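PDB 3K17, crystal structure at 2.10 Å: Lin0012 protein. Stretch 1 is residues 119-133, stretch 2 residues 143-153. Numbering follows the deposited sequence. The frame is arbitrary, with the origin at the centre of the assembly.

Stretch 1 (119-133) SSAAATVAVINALMT
Stretch 2 (143-153) KKFKLAALSHL

Two α-helices of one chain, 119-133 and 143-153, pack with their N-to-C directions at 135°, nearer antiparallel than parallel, and their axes approach to 9.3 Å. Both keep regular i to i-4 backbone hydrogen bonds, with phi/psi near -63/-43. The register runs in opposite senses: CA of A121 lies 6.8 Å from CA of H152, and CA of V125 lies 5.8 Å from CA of A148. At this close middle A148 presents a methyl. A148 CB, pointing toward helix 119-133, is the small bump in a hollow walled by T124 CG2 (4.0 Å), V125 CG2 (4.3 Å) and I128 CG1 (4.0 Å); T124 CG2 also rests 3.6 Å from A148 O. T124 and I128 are m at chi1, V125 is t. I128 (chi2 m) fills the notch between K144, L147 and A148: its CG2 is 3.9 Å from K144 CB, its CD1 4.1 Å from L147 CB. Selenomethionine M132 (m, m, chi3 95°) continues the row of T124 and I128, one turn on, its SE 4.2 Å from CD1 of L147 (m, t) and its CB 3.9 Å from K144 CD.

Polar contacts close both ends. K144 (m, t, m, t) reaches across to helix 119-133, where K144 NZ donates to N129 OD1 at 2.7 Å; N129 starts sideways, but with chi1 at -92° its end comes nearer. At the other end H152 (t, chi2 -81°) carries its ring to the first turn of helix 119-133, where H152 NE2 and S120 OG (S120 chi1 p) share a 2.7 Å hydrogen bond at the ring edge. T124 OG1 also lies near the ring plane, 3.8 Å from H152 CD2; it donates to S120 O at 2.8 Å. One water bridges the helices, donating to T124 OG1 (2.9 Å) and hydrogen-bonding S151 OG (2.6 Å; S151 chi1 t).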

# COMPACT_ATOMS: atom_id res chain seq x y z
N SER A 119 6.21 -4.63 -33.40
CA SER A 119 7.16 -5.24 -32.47
C SER A 119 6.55 -6.23 -31.49
O SER A 119 7.07 -7.32 -31.33
CB SER A 119 7.93 -4.15 -31.71
OG SER A 119 8.76 -3.42 -32.60
N SER A 120 5.45 -5.86 -30.84
CA SER A 120 4.84 -6.76 -29.86
C SER A 120 4.26 -8.03 -30.49
O SER A 120 4.41 -9.12 -29.94
CB SER A 120 3.76 -6.02 -29.05
OG SER A 120 2.67 -5.57 -29.86
N ALA A 121 3.61 -7.89 -31.63
CA ALA A 121 3.04 -9.05 -32.30
C ALA A 121 4.15 -9.99 -32.78
O ALA A 121 4.09 -11.20 -32.56
CB ALA A 121 2.20 -8.60 -33.49
N ALA A 122 5.18 -9.42 -33.41
CA ALA A 122 6.28 -10.23 -33.92
C ALA A 122 6.98 -11.02 -32.83
O ALA A 122 7.35 -12.18 -33.02
CB ALA A 122 7.27 -9.35 -34.66
N ALA A 123 7.17 -10.39 -31.67
CA ALA A 123 7.83 -11.06 -30.56
C ALA A 123 6.94 -12.20 -30.07
O ALA A 123 7.42 -13.32 -29.81
CB ALA A 123 8.09 -10.06 -29.43
N THR A 124 5.66 -11.92 -29.93
CA THR A 124 4.71 -12.93 -29.48
C THR A 124 4.75 -14.15 -30.43
O THR A 124 4.85 -15.30 -30.00
CB THR A 124 3.28 -12.36 -29.45
OG1 THR A 124 3.24 -11.26 -28.53
CG2 THR A 124 2.29 -13.42 -29.00
N VAL A 125 4.66 -13.88 -31.73
CA VAL A 125 4.68 -14.94 -32.74
C VAL A 125 5.99 -15.71 -32.73
O VAL A 125 6.00 -16.92 -32.95
CB VAL A 125 4.41 -14.34 -34.16
CG1 VAL A 125 4.68 -15.38 -35.25
CG2 VAL A 125 2.95 -13.88 -34.24
N ALA A 126 7.11 -15.03 -32.46
CA ALA A 126 8.40 -15.69 -32.42
C ALA A 126 8.45 -16.70 -31.26
O ALA A 126 8.94 -17.82 -31.42
CB ALA A 126 9.53 -14.65 -32.26
N VAL A 127 7.92 -16.30 -30.10
CA VAL A 127 7.90 -17.19 -28.95
C VAL A 127 7.02 -18.42 -29.23
O VAL A 127 7.44 -19.56 -29.00
CB VAL A 127 7.37 -16.45 -27.69
CG1 VAL A 127 7.08 -17.45 -26.57
CG2 VAL A 127 8.42 -15.42 -27.23
N ILE A 128 5.82 -18.19 -29.75
CA ILE A 128 4.91 -19.30 -30.02
C ILE A 128 5.54 -20.26 -31.03
O ILE A 128 5.55 -21.47 -30.82
CB ILE A 128 3.54 -18.81 -30.54
CG1 ILE A 128 2.84 -17.96 -29.46
CG2 ILE A 128 2.66 -20.01 -30.97
CD1 ILE A 128 2.61 -18.68 -28.14
N ASN A 129 6.07 -19.72 -32.13
CA ASN A 129 6.69 -20.56 -33.14
C ASN A 129 7.89 -21.32 -32.61
O ASN A 129 8.06 -22.50 -32.90
CB ASN A 129 7.11 -19.76 -34.36
CG ASN A 129 6.04 -19.72 -35.41
OD1 ASN A 129 5.22 -20.63 -35.50
ND2 ASN A 129 6.04 -18.69 -36.23
N ALA A 130 8.73 -20.64 -31.82
CA ALA A 130 9.91 -21.29 -31.26
C ALA A 130 9.56 -22.44 -30.32
O ALA A 130 10.18 -23.50 -30.38
CB ALA A 130 10.77 -20.26 -30.53
N LEU A 131 8.58 -22.26 -29.45
CA LEU A 131 8.22 -23.31 -28.50
C LEU A 131 7.44 -24.45 -29.15
O LEU A 131 7.57 -25.60 -28.73
CB LEU A 131 7.43 -22.74 -27.31
CG LEU A 131 8.24 -21.84 -26.36
CD1 LEU A 131 7.35 -21.20 -25.32
CD2 LEU A 131 9.32 -22.67 -25.69
N MSE A 132 6.62 -24.13 -30.15
CA MSE A 132 5.88 -25.18 -30.82
C MSE A 132 6.83 -26.01 -31.68
O MSE A 132 6.74 -27.24 -31.70
CB MSE A 132 4.76 -24.60 -31.69
CG MSE A 132 3.61 -23.97 -30.89
SE MSE A 132 2.82 -25.12 -29.54
CE MSE A 132 3.86 -24.52 -28.00
N THR A 133 7.74 -25.36 -32.39
CA THR A 133 8.69 -26.08 -33.23
C THR A 133 9.52 -27.02 -32.35
O THR A 133 9.82 -28.15 -32.73
CB THR A 133 9.65 -25.12 -33.98
OG1 THR A 133 8.90 -24.27 -34.85
CG2 THR A 133 10.65 -25.91 -34.81
N LYS A 143 -3.75 -22.95 -35.18
CA LYS A 143 -3.78 -23.10 -33.74
C LYS A 143 -2.71 -22.18 -33.13
O LYS A 143 -2.93 -21.58 -32.08
CB LYS A 143 -3.53 -24.56 -33.33
CG LYS A 143 -4.68 -25.51 -33.68
CD LYS A 143 -4.40 -26.93 -33.18
CE LYS A 143 -5.45 -27.94 -33.64
NZ LYS A 143 -6.79 -27.73 -33.01
N LYS A 144 -1.57 -22.06 -33.80
CA LYS A 144 -0.51 -21.18 -33.31
C LYS A 144 -1.00 -19.73 -33.35
O LYS A 144 -0.70 -18.94 -32.45
CB LYS A 144 0.76 -21.35 -34.14
CG LYS A 144 1.34 -22.76 -34.02
CD LYS A 144 2.76 -22.87 -34.55
CE LYS A 144 2.82 -22.76 -36.06
NZ LYS A 144 4.21 -22.91 -36.56
N PHE A 145 -1.77 -19.37 -34.37
CA PHE A 145 -2.29 -18.02 -34.44
C PHE A 145 -3.17 -17.77 -33.23
O PHE A 145 -3.11 -16.70 -32.62
CB PHE A 145 -3.13 -17.80 -35.70
CG PHE A 145 -3.99 -16.57 -35.63
CD1 PHE A 145 -3.44 -15.31 -35.82
CD2 PHE A 145 -5.34 -16.68 -35.29
CE1 PHE A 145 -4.22 -14.16 -35.67
CE2 PHE A 145 -6.12 -15.53 -35.14
CZ PHE A 145 -5.56 -14.27 -35.34
N LYS A 146 -4.01 -18.75 -32.89
CA LYS A 146 -4.92 -18.63 -31.76
C LYS A 146 -4.16 -18.43 -30.44
O LYS A 146 -4.57 -17.63 -29.61
CB LYS A 146 -5.81 -19.87 -31.65
CG LYS A 146 -6.83 -20.03 -32.78
CD LYS A 146 -7.67 -21.28 -32.54
CE LYS A 146 -8.68 -21.52 -33.65
NZ LYS A 146 -9.46 -22.77 -33.39
N LEU A 147 -3.08 -19.17 -30.24
CA LEU A 147 -2.30 -19.02 -29.02
C LEU A 147 -1.72 -17.60 -28.99
O LEU A 147 -1.84 -16.89 -28.00
CB LEU A 147 -1.16 -20.04 -28.99
CG LEU A 147 -1.54 -21.52 -28.81
CD1 LEU A 147 -0.31 -22.39 -29.04
CD2 LEU A 147 -2.12 -21.75 -27.42
N ALA A 148 -1.11 -17.19 -30.10
CA ALA A 148 -0.50 -15.87 -30.21
C ALA A 148 -1.52 -14.75 -30.07
O ALA A 148 -1.24 -13.71 -29.45
CB ALA A 148 0.24 -15.76 -31.55
N ALA A 149 -2.71 -14.95 -30.64
CA ALA A 149 -3.77 -13.95 -30.58
C ALA A 149 -4.33 -13.78 -29.17
O ALA A 149 -4.55 -12.65 -28.71
CB ALA A 149 -4.89 -14.31 -31.55
N LEU A 150 -4.58 -14.89 -28.48
CA LEU A 150 -5.10 -14.83 -27.11
C LEU A 150 -4.06 -14.13 -26.24
O LEU A 150 -4.40 -13.27 -25.43
CB LEU A 150 -5.34 -16.23 -26.55
CG LEU A 150 -6.56 -17.01 -27.06
CD1 LEU A 150 -6.61 -18.38 -26.41
CD2 LEU A 150 -7.82 -16.23 -26.75
N SER A 151 -2.80 -14.52 -26.40
CA SER A 151 -1.71 -13.93 -25.62
C SER A 151 -1.66 -12.42 -25.80
O SER A 151 -1.72 -11.66 -24.83
CB SER A 151 -0.37 -14.54 -26.05
OG SER A 151 0.72 -13.97 -25.33
N HIS A 152 -1.57 -12.00 -27.05
CA HIS A 152 -1.45 -10.59 -27.38
C HIS A 152 -2.66 -9.73 -27.01
O HIS A 152 -2.50 -8.60 -26.56
CB HIS A 152 -1.13 -10.43 -28.87
CG HIS A 152 -0.63 -9.06 -29.24
ND1 HIS A 152 -1.47 -7.99 -29.45
CD2 HIS A 152 0.63 -8.60 -29.41
CE1 HIS A 152 -0.75 -6.92 -29.75
NE2 HIS A 152 0.53 -7.26 -29.73
N LEU A 153 -3.87 -10.26 -27.17
CA LEU A 153 -5.04 -9.46 -26.86
C LEU A 153 -5.21 -9.19 -25.36
O LEU A 153 -5.59 -8.09 -24.98
CB LEU A 153 -6.31 -10.10 -27.46
CG LEU A 153 -7.09 -11.23 -26.80
CD1 LEU A 153 -7.91 -10.68 -25.64
CD2 LEU A 153 -8.02 -11.85 -27.85
O HOH W 1 1.88 -11.74 -26.07